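Long-range contact in putative hydrogenase (Pyrococcus furiosus, PDB 3LRX), which probably transfers electrons as a flavin- and [2Fe-2S]-dependent oxidoreductase, the modelled piece being a domain that probably follows its flavin-binding part: residues A[16-21]-A[138-143]. Numbering follows the deposited sequence.
Sequences TPVPME and PMKVDL
One hydrogen bond joins the two segments: NZ of K140 reaches the backbone carbonyl of P17, 3.1 Å from NZ to O. The amine approaches beyond the oxygen, with a C=O...N angle of 151° and a slight tilt out of the carbonyl plane. K140 leaves its strand with CG anti to the backbone N (chi1 -165°), and bends at chi2 and chi4 bring the amine to the loop. With a lysine on one side and a main-chain oxygen on the other, this is a side-chain-to-backbone link between residues far apart in sequence. A methionine here would probably lose that bond, leaving the P17 carbonyl without its lysine partner.

Van der Waals contacts accompany it. The methyl CG2 of T16 lies 4.0 Å from CE of K140, and CG2 of V18 comes within 4.1 Å of its NZ, so the end of the lysine chain runs past two loop methyls. Farther along, T16 meets D142 at about a right angle, its CG2 3.5 Å from CA of D142. With OG1 beside the backbone N (chi1 -55°), CG2 falls anti to that N and faces segment 138-143, while OG1 hydrogen-bonds to E37. At the edge, CD of P17 sits 4.0 Å from the carbonyl O of L143.

The polar end of D142 leads away from the loop, and its OD1 bonds to Q125 on helix 122-132. V18 also packs on I41 and W45 of helix 34-48, and P17 meets P17 of a second subunit. The contact thus ties the loop before strand 25-31 to strand 139-141, an edge strand, within this chain, of a parallel five-stranded sheet with order 3-2-1-4-5, flanked by helices: a Rossmann-like topology, consistent with the nucleotide-binding domain of ferredoxin reductase-like enzymes.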
# COMPACT_ATOMS: atom_id res chain seq x y z
N THR A 16 -13.77 -2.18 0.83
CA THR A 16 -12.79 -1.66 -0.12
C THR A 16 -12.80 -0.15 -0.11
O THR A 16 -13.80 0.46 -0.48
CB THR A 16 -13.11 -2.05 -1.56
OG1 THR A 16 -13.23 -3.48 -1.65
CG2 THR A 16 -12.02 -1.54 -2.50
N PRO A 17 -11.70 0.47 0.32
CA PRO A 17 -11.66 1.93 0.35
C PRO A 17 -11.60 2.41 -1.09
O PRO A 17 -10.78 1.94 -1.88
CB PRO A 17 -10.39 2.23 1.14
CG PRO A 17 -9.54 1.05 0.87
CD PRO A 17 -10.49 -0.11 0.91
N VAL A 18 -12.48 3.34 -1.43
CA VAL A 18 -12.52 3.80 -2.80
C VAL A 18 -12.68 5.31 -2.87
O VAL A 18 -13.27 5.92 -1.98
CB VAL A 18 -13.65 3.03 -3.54
CG1 VAL A 18 -14.99 3.55 -3.11
CG2 VAL A 18 -13.45 3.12 -5.03
N PRO A 19 -12.13 5.95 -3.91
CA PRO A 19 -12.23 7.39 -4.07
C PRO A 19 -13.60 7.86 -4.49
O PRO A 19 -14.29 7.20 -5.27
CB PRO A 19 -11.16 7.70 -5.11
CG PRO A 19 -11.23 6.51 -5.99
CD PRO A 19 -11.30 5.38 -4.99
N MSE A 20 -14.00 9.01 -3.97
CA MSE A 20 -15.28 9.56 -4.30
C MSE A 20 -15.16 10.68 -5.31
O MSE A 20 -15.16 11.86 -4.95
CB MSE A 20 -15.96 10.07 -3.03
CG MSE A 20 -16.45 8.97 -2.11
SE MSE A 20 -17.92 7.96 -2.85
CE MSE A 20 -17.13 6.20 -2.76
N GLU A 21 -15.04 10.32 -6.58
CA GLU A 21 -14.93 11.34 -7.62
C GLU A 21 -15.96 11.10 -8.69
O GLU A 21 -16.62 10.06 -8.71
CB GLU A 21 -13.56 11.31 -8.25
CG GLU A 21 -12.43 11.50 -7.27
CD GLU A 21 -11.16 11.90 -7.97
OE1 GLU A 21 -10.87 11.31 -9.04
OE2 GLU A 21 -10.45 12.79 -7.45
N PRO A 138 -10.42 1.76 -17.71
CA PRO A 138 -9.73 1.49 -16.45
C PRO A 138 -10.57 0.66 -15.50
O PRO A 138 -11.80 0.64 -15.62
CB PRO A 138 -9.46 2.89 -15.90
CG PRO A 138 -10.66 3.67 -16.39
CD PRO A 138 -10.80 3.18 -17.83
N MSE A 139 -9.93 -0.03 -14.57
CA MSE A 139 -10.68 -0.85 -13.62
C MSE A 139 -10.06 -0.87 -12.24
O MSE A 139 -8.86 -0.67 -12.07
CB MSE A 139 -10.81 -2.28 -14.13
CG MSE A 139 -11.72 -3.13 -13.30
SE MSE A 139 -11.90 -4.79 -14.19
CE MSE A 139 -11.61 -5.98 -12.70
N LYS A 140 -10.87 -1.14 -11.24
CA LYS A 140 -10.37 -1.17 -9.88
C LYS A 140 -10.98 -2.39 -9.23
O LYS A 140 -12.08 -2.80 -9.59
CB LYS A 140 -10.79 0.13 -9.18
CG LYS A 140 -10.07 0.46 -7.87
CD LYS A 140 -10.40 -0.55 -6.75
CE LYS A 140 -9.64 -0.28 -5.43
NZ LYS A 140 -10.01 0.97 -4.68
N VAL A 141 -10.25 -2.99 -8.31
CA VAL A 141 -10.73 -4.18 -7.60
C VAL A 141 -10.56 -3.99 -6.09
O VAL A 141 -9.79 -3.15 -5.62
CB VAL A 141 -9.94 -5.43 -8.06
CG1 VAL A 141 -10.18 -6.59 -7.13
CG2 VAL A 141 -10.35 -5.81 -9.46
N ASP A 142 -11.30 -4.78 -5.32
CA ASP A 142 -11.26 -4.72 -3.87
C ASP A 142 -9.86 -4.98 -3.27
O ASP A 142 -9.00 -5.60 -3.91
CB ASP A 142 -12.27 -5.73 -3.29
CG ASP A 142 -11.94 -7.17 -3.65
OD1 ASP A 142 -11.82 -7.48 -4.85
OD2 ASP A 142 -11.79 -8.00 -2.73
N LEU A 143 -9.64 -4.47 -2.05
CA LEU A 143 -8.38 -4.63 -1.31
C LEU A 143 -8.59 -4.49 0.23
O LEU A 143 -9.65 -4.00 0.67
CB LEU A 143 -7.33 -3.60 -1.79
CG LEU A 143 -6.73 -3.76 -3.21
CD1 LEU A 143 -7.24 -2.66 -4.12
CD2 LEU A 143 -5.21 -3.70 -3.14